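Local atomic coordinates of DPS Protein (Brevibacillus brevis, PDB entry 1N1Q), a protein that probably protects DNA in starved cells by binding it and by oxidising ferrous iron with hydrogen peroxide and storing the ferric mineral in a hollow shell of twelve subunits. Residues Q7-L12 and D119-E124; G109-A114 and D131-G136; E44-L49 and S98-D103. One frame throughout, in Å; residues are numbered along the deposited sequence.

Contact 1. Residues Q7-L12 and D119-E124; sequences QLVAVL and DEADDE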
ATOM      1  N   GLN A   7      20.149 -14.159 -31.569  1.00 15.46           N
ATOM      2  CA  GLN A   7      19.905 -12.768 -31.214  1.00 15.45           C
ATOM      3  C   GLN A   7      18.760 -12.163 -32.019  1.00 14.41           C
ATOM      4  O   GLN A   7      18.071 -11.259 -31.545  1.00 13.69           O
ATOM      5  CB  GLN A   7      21.185 -11.940 -31.374  1.00 14.81           C
ATOM      6  CG  GLN A   7      22.288 -12.394 -30.413  1.00 16.08           C
ATOM      7  CD  GLN A   7      23.454 -11.434 -30.351  1.00 12.10           C
ATOM      8  OE1 GLN A   7      23.271 -10.238 -30.133  1.00 24.84           O
ATOM      9  NE2 GLN A   7      24.649 -11.946 -30.525  1.00 13.37           N
ATOM     10  N   LEU A   8      18.545 -12.649 -33.237  1.00 14.69           N
ATOM     11  CA  LEU A   8      17.438 -12.121 -34.024  1.00 15.28           C
ATOM     12  C   LEU A   8      16.110 -12.374 -33.314  1.00 16.01           C
ATOM     13  O   LEU A   8      15.158 -11.624 -33.514  1.00 14.69           O
ATOM     14  CB  LEU A   8      17.412 -12.737 -35.426  1.00 14.11           C
ATOM     15  CG  LEU A   8      18.448 -12.175 -36.410  1.00 14.71           C
ATOM     16  CD1 LEU A   8      18.344 -12.883 -37.726  1.00 12.95           C
ATOM     17  CD2 LEU A   8      18.224 -10.688 -36.591  1.00 13.06           C
ATOM     18  N   VAL A   9      16.024 -13.413 -32.482  1.00 18.39           N
ATOM     19  CA  VAL A   9      14.747 -13.636 -31.823  1.00 18.44           C
ATOM     20  C   VAL A   9      14.491 -12.543 -30.796  1.00 17.77           C
ATOM     21  O   VAL A   9      13.405 -11.982 -30.741  1.00 16.85           O
ATOM     22  CB  VAL A   9      14.654 -15.018 -31.132  1.00 18.89           C
ATOM     23  CG1 VAL A   9      13.287 -15.154 -30.437  1.00 18.77           C
ATOM     24  CG2 VAL A   9      14.826 -16.129 -32.163  1.00 19.50           C
ATOM     25  N   ALA A  10      15.502 -12.228 -29.994  1.00 16.85           N
ATOM     26  CA  ALA A  10      15.360 -11.178 -28.993  1.00 17.08           C
ATOM     27  C   ALA A  10      15.081  -9.833 -29.671  1.00 16.56           C
ATOM     28  O   ALA A  10      14.321  -9.014 -29.158  1.00 15.90           O
ATOM     29  CB  ALA A  10      16.624 -11.086 -28.125  1.00 16.84           C
ATOM     30  N   VAL A  11      15.687  -9.608 -30.831  1.00 16.13           N
ATOM     31  CA  VAL A  11      15.469  -8.355 -31.555  1.00 16.16           C
ATOM     32  C   VAL A  11      14.021  -8.243 -32.041  1.00 15.91           C
ATOM     33  O   VAL A  11      13.386  -7.204 -31.901  1.00 14.31           O
ATOM     34  CB  VAL A  11      16.413  -8.226 -32.768  1.00 16.33           C
ATOM     35  CG1 VAL A  11      16.060  -6.983 -33.579  1.00 17.15           C
ATOM     36  CG2 VAL A  11      17.844  -8.139 -32.290  1.00 16.45           C
ATOM     37  N   LEU A  12      13.498  -9.323 -32.607  1.00 15.94           N
ATOM     38  CA  LEU A  12      12.130  -9.318 -33.102  1.00 16.73           C
ATOM     39  C   LEU A  12      11.147  -9.205 -31.947  1.00 15.75           C
ATOM     40  O   LEU A  12      10.090  -8.585 -32.075  1.00 15.20           O
ATOM     41  CB  LEU A  12      11.861 -10.587 -33.911  1.00 17.43           C
ATOM     42  CG  LEU A  12      12.628 -10.595 -35.237  1.00 22.84           C
ATOM     43  CD1 LEU A  12      12.450 -11.931 -35.931  1.00 26.53           C
ATOM     44  CD2 LEU A  12      12.120  -9.458 -36.118  1.00 25.03           C
ATOM     45  N   ASP A 119      10.799 -19.896 -35.115  1.00 23.97           N
ATOM     46  CA  ASP A 119      10.730 -21.315 -35.459  1.00 25.89           C
ATOM     47  C   ASP A 119      12.038 -21.793 -36.079  1.00 26.05           C
ATOM     48  O   ASP A 119      12.507 -22.898 -35.793  1.00 26.19           O
ATOM     49  CB  ASP A 119       9.582 -21.593 -36.438  1.00 26.77           C
ATOM     50  CG  ASP A 119       8.216 -21.611 -35.754  1.00 30.05           C
ATOM     51  OD1 ASP A 119       8.150 -22.017 -34.574  1.00 35.99           O
ATOM     52  OD2 ASP A 119       7.224 -21.218 -36.404  1.00 35.56           O
ATOM     53  N   GLU A 120      12.633 -20.960 -36.928  1.00 26.38           N
ATOM     54  CA  GLU A 120      13.877 -21.317 -37.599  1.00 26.73           C
ATOM     55  C   GLU A 120      15.057 -21.375 -36.630  1.00 26.86           C
ATOM     56  O   GLU A 120      16.070 -22.019 -36.909  1.00 25.74           O
ATOM     57  CB  GLU A 120      14.163 -20.325 -38.713  1.00 27.58           C
ATOM     58  N   ALA A 121      14.932 -20.687 -35.500  1.00 25.78           N
ATOM     59  CA  ALA A 121      15.983 -20.693 -34.495  1.00 24.89           C
ATOM     60  C   ALA A 121      15.641 -21.759 -33.462  1.00 23.81           C
ATOM     61  O   ALA A 121      16.257 -21.831 -32.405  1.00 22.59           O
ATOM     62  CB  ALA A 121      16.083 -19.330 -33.829  1.00 25.26           C
ATOM     63  N   ASP A 122      14.652 -22.583 -33.790  1.00 23.49           N
ATOM     64  CA  ASP A 122      14.188 -23.636 -32.902  1.00 23.71           C
ATOM     65  C   ASP A 122      13.765 -23.062 -31.550  1.00 22.18           C
ATOM     66  O   ASP A 122      13.997 -23.665 -30.500  1.00 21.48           O
ATOM     67  CB  ASP A 122      15.269 -24.703 -32.716  1.00 24.76           C
ATOM     68  CG  ASP A 122      15.551 -25.478 -34.001  1.00 28.09           C
ATOM     69  OD1 ASP A 122      14.585 -25.798 -34.721  1.00 30.81           O
ATOM     70  OD2 ASP A 122      16.731 -25.761 -34.285  1.00 33.00           O
ATOM     71  N   ASP A 123      13.154 -21.882 -31.583  1.00 20.62           N
ATOM     72  CA  ASP A 123      12.669 -21.242 -30.368  1.00 19.76           C
ATOM     73  C   ASP A 123      11.140 -21.274 -30.455  1.00 19.48           C
ATOM     74  O   ASP A 123      10.491 -20.249 -30.692  1.00 17.65           O
ATOM     75  CB  ASP A 123      13.168 -19.800 -30.272  1.00 19.32           C
ATOM     76  CG  ASP A 123      12.773 -19.136 -28.960  1.00 18.43           C
ATOM     77  OD1 ASP A 123      12.000 -19.762 -28.197  1.00 13.52           O
ATOM     78  OD2 ASP A 123      13.219 -18.002 -28.699  1.00 16.51           O
ATOM     79  N   GLU A 124      10.589 -22.470 -30.277  1.00 19.01           N
ATOM     80  CA  GLU A 124       9.153 -22.699 -30.348  1.00 19.98           C
ATOM     81  C   GLU A 124       8.373 -21.981 -29.254  1.00 18.48           C
ATOM     82  O   GLU A 124       7.245 -21.540 -29.481  1.00 18.65           O
ATOM     83  CB  GLU A 124       8.869 -24.192 -30.255  1.00 21.12           C
ATOM     84  CG  GLU A 124       7.998 -24.752 -31.364  1.00 26.55           C
ATOM     85  CD  GLU A 124       8.697 -24.760 -32.713  1.00 33.86           C
ATOM     86  OE1 GLU A 124       9.930 -24.988 -32.744  1.00 37.06           O
ATOM     87  OE2 GLU A 124       8.010 -24.557 -33.739  1.00 39.98           O
TER
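Val9, on the first helix of the ferritin-like four-helix bundle, lays its two methyl groups over the turn that joins helix 93-120 to helix 124-148. Its CG2 rests on Ala121 CB at 3.8 Å, while its CG1 comes within 3.3 Å of Asp123 OD2. The branching at Val9 CB makes this division possible: CG1 stands anti to the backbone N (chi1 179°) and reaches the carboxylate, and CG2 falls beside that N and reaches the alanine. With Val9 and Ala121 CA atoms 7.6 Å apart and just 105 Å² buried in all, the contact is small and rests on this one valine.

The surface it meets is shaped by a Schellman motif. Asp122, with positive phi (56°), is the C-prime residue; Asp122 N bonds to Asp119 O at 3.0 Å, and Asp123 N to Ala118 O. The chain then turns at once into the next helix, where Asp123 is the N-cap. Its carboxylate caps a backbone N at the start of helix 124-148, and its side-chain partners lie beyond the valine: OD2 is hydrogen-bonded to Thr126 OG1 and OD1 is salt-bridged to Arg63, which probably fixes its rotation. Ile67 also touches both Val9 and Asp123, extending the apolar surroundings. Besides CG1, the valine's branch carbon also lies near the carboxylate, with Val9 CB 4.1 Å from Asp123 OD2.

Contact 2. Residues G109-A114 and D131-G136; sequences GELKVA and DAIEAG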
ATOM      1  N   GLY A 109       0.791  -9.223 -39.341  1.00 16.44           N
ATOM      2  CA  GLY A 109       1.779  -9.504 -40.365  1.00 16.69           C
ATOM      3  C   GLY A 109       3.170  -9.632 -39.769  1.00 16.55           C
ATOM      4  O   GLY A 109       3.926 -10.536 -40.131  1.00 16.14           O
ATOM      5  N   GLU A 110       3.514  -8.729 -38.854  1.00 16.12           N
ATOM      6  CA  GLU A 110       4.824  -8.766 -38.219  1.00 16.00           C
ATOM      7  C   GLU A 110       4.958  -9.993 -37.329  1.00 16.20           C
ATOM      8  O   GLU A 110       6.034 -10.589 -37.240  1.00 15.44           O
ATOM      9  CB  GLU A 110       5.063  -7.494 -37.393  1.00 16.28           C
ATOM     10  CG  GLU A 110       5.103  -6.216 -38.223  1.00 16.17           C
ATOM     11  CD  GLU A 110       5.530  -4.997 -37.421  1.00 17.02           C
ATOM     12  OE1 GLU A 110       5.616  -5.085 -36.178  1.00 16.77           O
ATOM     13  OE2 GLU A 110       5.771  -3.938 -38.036  1.00 17.43           O
ATOM     14  N   LEU A 111       3.868 -10.374 -36.670  1.00 16.49           N
ATOM     15  CA  LEU A 111       3.902 -11.536 -35.790  1.00 16.54           C
ATOM     16  C   LEU A 111       4.161 -12.811 -36.589  1.00 17.01           C
ATOM     17  O   LEU A 111       4.872 -13.706 -36.134  1.00 16.29           O
ATOM     18  CB  LEU A 111       2.597 -11.636 -34.992  1.00 16.27           C
ATOM     19  CG  LEU A 111       2.493 -10.622 -33.833  1.00 15.83           C
ATOM     20  CD1 LEU A 111       1.075 -10.614 -33.271  1.00 14.62           C
ATOM     21  CD2 LEU A 111       3.514 -10.976 -32.748  1.00 14.43           C
ATOM     22  N   LYS A 112       3.597 -12.889 -37.791  1.00 18.25           N
ATOM     23  CA  LYS A 112       3.813 -14.065 -38.634  1.00 19.47           C
ATOM     24  C   LYS A 112       5.293 -14.172 -39.003  1.00 19.51           C
ATOM     25  O   LYS A 112       5.877 -15.252 -38.966  1.00 18.79           O
ATOM     26  CB  LYS A 112       2.967 -13.980 -39.911  1.00 20.35           C
ATOM     27  CG  LYS A 112       1.468 -14.159 -39.690  1.00 22.57           C
ATOM     28  CD  LYS A 112       0.709 -13.989 -40.990  1.00 27.51           C
ATOM     29  CE  LYS A 112      -0.795 -14.091 -40.773  1.00 31.27           C
ATOM     30  NZ  LYS A 112      -1.555 -13.734 -42.004  1.00 34.14           N
ATOM     31  N   VAL A 113       5.898 -13.044 -39.358  1.00 19.49           N
ATOM     32  CA  VAL A 113       7.312 -13.026 -39.717  1.00 19.63           C
ATOM     33  C   VAL A 113       8.196 -13.404 -38.526  1.00 19.12           C
ATOM     34  O   VAL A 113       9.111 -14.217 -38.658  1.00 18.49           O
ATOM     35  CB  VAL A 113       7.738 -11.625 -40.232  1.00 20.44           C
ATOM     36  CG1 VAL A 113       9.264 -11.522 -40.290  1.00 21.52           C
ATOM     37  CG2 VAL A 113       7.149 -11.379 -41.616  1.00 20.38           C
ATOM     38  N   ALA A 114       7.916 -12.815 -37.367  1.00 18.37           N
ATOM     39  CA  ALA A 114       8.688 -13.091 -36.161  1.00 18.02           C
ATOM     40  C   ALA A 114       8.595 -14.558 -35.746  1.00 17.76           C
ATOM     41  O   ALA A 114       9.586 -15.159 -35.325  1.00 16.17           O
ATOM     42  CB  ALA A 114       8.212 -12.191 -35.023  1.00 18.42           C
ATOM     43  N   ASP A 131       2.216 -16.314 -31.209  1.00 17.64           N
ATOM     44  CA  ASP A 131       1.011 -16.855 -31.830  1.00 17.74           C
ATOM     45  C   ASP A 131      -0.223 -16.501 -30.993  1.00 16.87           C
ATOM     46  O   ASP A 131      -1.262 -16.121 -31.541  1.00 15.87           O
ATOM     47  CB  ASP A 131       1.156 -18.375 -31.979  1.00 18.15           C
ATOM     48  CG  ASP A 131       0.136 -18.986 -32.940  1.00 22.12           C
ATOM     49  OD1 ASP A 131      -0.310 -18.292 -33.875  1.00 26.12           O
ATOM     50  OD2 ASP A 131      -0.189 -20.177 -32.766  1.00 26.41           O
ATOM     51  N   ALA A 132      -0.105 -16.615 -29.671  1.00 16.26           N
ATOM     52  CA  ALA A 132      -1.214 -16.285 -28.781  1.00 16.74           C
ATOM     53  C   ALA A 132      -1.627 -14.818 -28.935  1.00 16.24           C
ATOM     54  O   ALA A 132      -2.814 -14.504 -28.929  1.00 16.20           O
ATOM     55  CB  ALA A 132      -0.840 -16.587 -27.321  1.00 16.47           C
ATOM     56  N   ILE A 133      -0.655 -13.920 -29.073  1.00 15.66           N
ATOM     57  CA  ILE A 133      -0.973 -12.498 -29.256  1.00 15.41           C
ATOM     58  C   ILE A 133      -1.665 -12.342 -30.612  1.00 15.03           C
ATOM     59  O   ILE A 133      -2.683 -11.656 -30.736  1.00 13.77           O
ATOM     60  CB  ILE A 133       0.293 -11.586 -29.268  1.00 15.66           C
ATOM     61  CG1 ILE A 133       0.842 -11.388 -27.849  1.00 16.53           C
ATOM     62  CG2 ILE A 133      -0.058 -10.212 -29.859  1.00 15.99           C
ATOM     63  CD1 ILE A 133       1.155 -12.635 -27.130  1.00 18.54           C
ATOM     64  N   GLU A 134      -1.112 -12.995 -31.630  1.00 14.34           N
ATOM     65  CA  GLU A 134      -1.661 -12.928 -32.981  1.00 14.62           C
ATOM     66  C   GLU A 134      -3.119 -13.379 -33.056  1.00 14.75           C
ATOM     67  O   GLU A 134      -3.958 -12.707 -33.658  1.00 14.60           O
ATOM     68  CB  GLU A 134      -0.828 -13.789 -33.939  1.00 14.90           C
ATOM     69  CG  GLU A 134      -1.181 -13.583 -35.412  1.00 14.85           C
ATOM     70  CD  GLU A 134      -0.542 -14.622 -36.327  1.00 17.27           C
ATOM     71  OE1 GLU A 134       0.660 -14.915 -36.160  1.00 17.31           O
ATOM     72  OE2 GLU A 134      -1.244 -15.139 -37.221  1.00 19.71           O
ATOM     73  N   ALA A 135      -3.412 -14.526 -32.454  1.00 14.59           N
ATOM     74  CA  ALA A 135      -4.767 -15.064 -32.460  1.00 14.90           C
ATOM     75  C   ALA A 135      -5.741 -14.062 -31.844  1.00 15.03           C
ATOM     76  O   ALA A 135      -6.854 -13.870 -32.347  1.00 15.29           O
ATOM     77  CB  ALA A 135      -4.811 -16.398 -31.682  1.00 15.23           C
ATOM     78  N   GLY A 136      -5.318 -13.425 -30.754  1.00 14.48           N
ATOM     79  CA  GLY A 136      -6.164 -12.456 -30.084  1.00 14.80           C
ATOM     80  C   GLY A 136      -6.440 -11.240 -30.949  1.00 14.98           C
ATOM     81  O   GLY A 136      -7.565 -10.722 -30.964  1.00 15.24           O
TER
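This is antiparallel helix packing inside the four-helix bundle of the ferritin-like fold, joining helix 93-120 to helix 124-148, the hairpin that ends the chain. The local axes approach to 9.6 Å with 157° between their N-to-C directions, and 203 Å² is buried.

Leu111 makes the apolar half. Its CD1 meets Ile133 CG2 and the backbone CA of Glu134, each at 3.6 Å, so this one methyl spans two successive residues of the facing helix. The Leu111 and Ile133 side chains cross at about a right angle, and CG2 is the branch of Ile133 that touches, because CG1 carries its CD1 away. Leu130 and Leu137, from the same helix, also touch Leu111.

The other half is the buried Glu134, whose extended chain, with CG anti to the backbone N (chi1 -170°), runs across to Lys112. There the carboxylate lies against the lysine's methylenes: OE1 is 3.7 Å from Lys112 CG, and OE2 is as far from CE. The ammonium itself stays apart, Lys112 NZ being 5.0 Å from Glu134 OE2, which may still give some electrostatic attraction. The direct partner is Arg115, salt-bridged to OE1, whereas the carboxylate of Glu138 lies close to OE2; the like charge would tend to favour protonation and the arginine to oppose it. Replacing this glutamate by alanine is likely to leave Arg115 without its carboxylate and to open a gap beside the Lys112 methylenes. Nearer the backbone, Glu134 CB packs 3.8 Å from Leu111 CD1.

Contact 3. Residues E44-L49 and S98-D103; sequences EKFEEL and SSVVND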
ATOM      1  N   GLU A  44     -14.801   2.023 -22.953  1.00 14.59           N
ATOM      2  CA  GLU A  44     -14.617   0.736 -22.293  1.00 15.39           C
ATOM      3  C   GLU A  44     -13.743  -0.204 -23.123  1.00 14.26           C
ATOM      4  O   GLU A  44     -12.844  -0.860 -22.592  1.00 12.40           O
ATOM      5  CB  GLU A  44     -15.979   0.082 -22.027  1.00 16.45           C
ATOM      6  CG  GLU A  44     -15.896  -1.312 -21.427  1.00 21.85           C
ATOM      7  CD  GLU A  44     -17.260  -1.915 -21.138  1.00 31.31           C
ATOM      8  OE1 GLU A  44     -18.038  -2.104 -22.093  1.00 36.29           O
ATOM      9  OE2 GLU A  44     -17.544  -2.190 -19.953  1.00 38.13           O
ATOM     10  N   LYS A  45     -14.004  -0.269 -24.427  1.00 13.77           N
ATOM     11  CA  LYS A  45     -13.237  -1.142 -25.313  1.00 13.69           C
ATOM     12  C   LYS A  45     -11.748  -0.811 -25.267  1.00 13.37           C
ATOM     13  O   LYS A  45     -10.895  -1.693 -25.142  1.00 13.00           O
ATOM     14  CB  LYS A  45     -13.713  -0.999 -26.761  1.00 13.93           C
ATOM     15  CG  LYS A  45     -13.174  -2.092 -27.673  1.00 16.77           C
ATOM     16  CD  LYS A  45     -14.000  -3.357 -27.482  1.00 21.18           C
ATOM     17  CE  LYS A  45     -13.142  -4.580 -27.283  1.00 24.04           C
ATOM     18  NZ  LYS A  45     -14.008  -5.764 -27.033  1.00 21.87           N
ATOM     19  N   PHE A  46     -11.438   0.474 -25.383  1.00 12.98           N
ATOM     20  CA  PHE A  46     -10.053   0.909 -25.362  1.00 12.75           C
ATOM     21  C   PHE A  46      -9.350   0.590 -24.040  1.00 12.81           C
ATOM     22  O   PHE A  46      -8.144   0.338 -24.027  1.00 12.46           O
ATOM     23  CB  PHE A  46      -9.986   2.398 -25.704  1.00 12.69           C
ATOM     24  CG  PHE A  46     -10.391   2.707 -27.135  1.00 13.14           C
ATOM     25  CD1 PHE A  46     -11.161   3.825 -27.434  1.00 13.83           C
ATOM     26  CD2 PHE A  46     -10.009   1.869 -28.175  1.00 13.28           C
ATOM     27  CE1 PHE A  46     -11.543   4.102 -28.747  1.00 13.30           C
ATOM     28  CE2 PHE A  46     -10.384   2.136 -29.491  1.00 13.63           C
ATOM     29  CZ  PHE A  46     -11.154   3.254 -29.781  1.00 12.85           C
ATOM     30  N   GLU A  47     -10.089   0.587 -22.932  1.00 13.82           N
ATOM     31  CA  GLU A  47      -9.473   0.239 -21.649  1.00 14.51           C
ATOM     32  C   GLU A  47      -9.127  -1.254 -21.690  1.00 14.17           C
ATOM     33  O   GLU A  47      -8.051  -1.667 -21.267  1.00 14.02           O
ATOM     34  CB  GLU A  47     -10.410   0.504 -20.465  1.00 15.25           C
ATOM     35  CG  GLU A  47      -9.932  -0.211 -19.190  1.00 18.84           C
ATOM     36  CD  GLU A  47     -10.775   0.086 -17.965  1.00 23.99           C
ATOM     37  OE1 GLU A  47     -11.984   0.352 -18.110  1.00 28.43           O
ATOM     38  OE2 GLU A  47     -10.225   0.037 -16.846  1.00 30.98           O
ATOM     39  N   GLU A  48     -10.061  -2.053 -22.195  1.00 13.87           N
ATOM     40  CA  GLU A  48      -9.863  -3.491 -22.320  1.00 14.48           C
ATOM     41  C   GLU A  48      -8.579  -3.745 -23.115  1.00 13.44           C
ATOM     42  O   GLU A  48      -7.752  -4.584 -22.746  1.00 12.45           O
ATOM     43  CB  GLU A  48     -11.049  -4.117 -23.063  1.00 15.17           C
ATOM     44  CG  GLU A  48     -10.912  -5.616 -23.337  1.00 19.70           C
ATOM     45  CD  GLU A  48     -11.959  -6.134 -24.323  1.00 23.71           C
ATOM     46  OE1 GLU A  48     -13.043  -5.516 -24.442  1.00 26.72           O
ATOM     47  OE2 GLU A  48     -11.711  -7.171 -24.970  1.00 25.13           O
ATOM     48  N   LEU A  49      -8.419  -2.999 -24.205  1.00 12.84           N
ATOM     49  CA  LEU A  49      -7.253  -3.151 -25.068  1.00 12.70           C
ATOM     50  C   LEU A  49      -5.939  -2.655 -24.457  1.00 12.66           C
ATOM     51  O   LEU A  49      -4.909  -3.304 -24.621  1.00 12.96           O
ATOM     52  CB  LEU A  49      -7.509  -2.477 -26.428  1.00 12.56           C
ATOM     53  CG  LEU A  49      -8.653  -3.106 -27.247  1.00 12.70           C
ATOM     54  CD1 LEU A  49      -8.863  -2.334 -28.540  1.00 12.03           C
ATOM     55  CD2 LEU A  49      -8.333  -4.570 -27.543  1.00 14.99           C
ATOM     56  N   SER A  98     -10.845   2.430 -36.672  1.00 14.58           N
ATOM     57  CA  SER A  98     -10.184   2.121 -37.929  1.00 15.01           C
ATOM     58  C   SER A  98      -8.660   2.086 -37.746  1.00 14.66           C
ATOM     59  O   SER A  98      -7.964   1.261 -38.344  1.00 13.95           O
ATOM     60  CB  SER A  98     -10.574   3.168 -38.974  1.00 15.27           C
ATOM     61  OG  SER A  98     -10.109   2.793 -40.253  1.00 18.79           O
ATOM     62  N   SER A  99      -8.151   2.975 -36.899  1.00 14.26           N
ATOM     63  CA  SER A  99      -6.716   3.029 -36.631  1.00 14.70           C
ATOM     64  C   SER A  99      -6.242   1.764 -35.893  1.00 14.11           C
ATOM     65  O   SER A  99      -5.165   1.228 -36.173  1.00 14.08           O
ATOM     66  CB  SER A  99      -6.387   4.271 -35.803  1.00 14.76           C
ATOM     67  OG  SER A  99      -5.040   4.253 -35.373  1.00 16.16           O
ATOM     68  N   VAL A 100      -7.045   1.292 -34.948  1.00 13.77           N
ATOM     69  CA  VAL A 100      -6.684   0.087 -34.209  1.00 13.79           C
ATOM     70  C   VAL A 100      -6.714  -1.093 -35.163  1.00 13.58           C
ATOM     71  O   VAL A 100      -5.874  -1.987 -35.084  1.00 13.34           O
ATOM     72  CB  VAL A 100      -7.649  -0.179 -33.042  1.00 13.37           C
ATOM     73  CG1 VAL A 100      -7.292  -1.488 -32.356  1.00 13.94           C
ATOM     74  CG2 VAL A 100      -7.584   0.977 -32.049  1.00 13.69           C
ATOM     75  N   VAL A 101      -7.683  -1.095 -36.074  1.00 13.97           N
ATOM     76  CA  VAL A 101      -7.776  -2.170 -37.055  1.00 14.40           C
ATOM     77  C   VAL A 101      -6.500  -2.181 -37.900  1.00 14.08           C
ATOM     78  O   VAL A 101      -5.897  -3.235 -38.093  1.00 13.45           O
ATOM     79  CB  VAL A 101      -8.998  -1.991 -37.985  1.00 14.88           C
ATOM     80  CG1 VAL A 101      -8.890  -2.934 -39.185  1.00 15.62           C
ATOM     81  CG2 VAL A 101     -10.282  -2.282 -37.211  1.00 16.35           C
ATOM     82  N   ASN A 102      -6.086  -1.008 -38.378  1.00 13.69           N
ATOM     83  CA  ASN A 102      -4.876  -0.903 -39.187  1.00 14.30           C
ATOM     84  C   ASN A 102      -3.650  -1.382 -38.414  1.00 13.97           C
ATOM     85  O   ASN A 102      -2.847  -2.152 -38.931  1.00 13.72           O
ATOM     86  CB  ASN A 102      -4.634   0.538 -39.647  1.00 14.61           C
ATOM     87  CG  ASN A 102      -5.672   1.018 -40.638  1.00 16.51           C
ATOM     88  OD1 ASN A 102      -6.329   0.216 -41.304  1.00 18.44           O
ATOM     89  ND2 ASN A 102      -5.818   2.333 -40.751  1.00 18.18           N
ATOM     90  N   ASP A 103      -3.508  -0.923 -37.174  1.00 13.45           N
ATOM     91  CA  ASP A 103      -2.368  -1.313 -36.352  1.00 13.54           C
ATOM     92  C   ASP A 103      -2.346  -2.816 -36.079  1.00 13.23           C
ATOM     93  O   ASP A 103      -1.311  -3.474 -36.240  1.00 12.46           O
ATOM     94  CB  ASP A 103      -2.380  -0.542 -35.028  1.00 13.95           C
ATOM     95  CG  ASP A 103      -2.078   0.937 -35.214  1.00 13.38           C
ATOM     96  OD1 ASP A 103      -1.679   1.329 -36.327  1.00 13.31           O
ATOM     97  OD2 ASP A 103      -2.237   1.698 -34.246  1.00 13.18           O
TER
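The ring of Phe46 presents CE2 to one methyl of Val100, CG2, at 4.0 Å; this methyl approaches obliquely, neither squarely over the face nor at the edge. The Phe46 side chain does not leave its backbone in the direction of residues 98-103, yet its ring end comes near: CG lies anti to the carbonyl carbon and beside the backbone N (chi1 -67°), which brings CE2 close to Val100. The valine's second methyl serves a different neighbour: Val100 CG1 lies 4.2 Å from Leu49 CD1, one helical turn along from the phenylalanine.

The Phe46 and Val100 CA atoms are 9.5 Å apart and only 87 Å² is buried, so just the ends of the side chains meet in the core of the four-helix bundle of the ferritin-like fold. Leu27 of helix 4-33 and Leu144 of helix 124-148 touch Leu49 and Val100 respectively, bringing all four long helices together here.

Phe46 also packs on His31, an iron ligand of the ferroxidase centre, and its side chain is about 9 Å from the bound mu-oxo-diiron. Within helix 39-66, Lys45 NZ salt-bridges Glu48 OE1 at 2.8 Å on the carboxylate's syn side, 30° out of plane.

From the N terminus, helix 4-33 opens contact 1, which closes only when residues 119-124 arrive 107 residues later. Within that span, helix 39-66 and helix 93-120 form contact 3, so contact 3 lies wholly between the two segments of contact 1. Contact 2 instead crosses contact 1: it opens at residues 109-114, before contact 1 closes, and ends at 131-136, after it. Contacts 3 and 2 follow in series. All three use helix 93-120, tying it in turn to helix 39-66 and helix 124-148, while contact 1 joins the turn that follows its C-terminal end to helix 4-33. Contacts 1 and 2 touch through Leu12 CD1 and Ala114 CA, 3.9 Å apart.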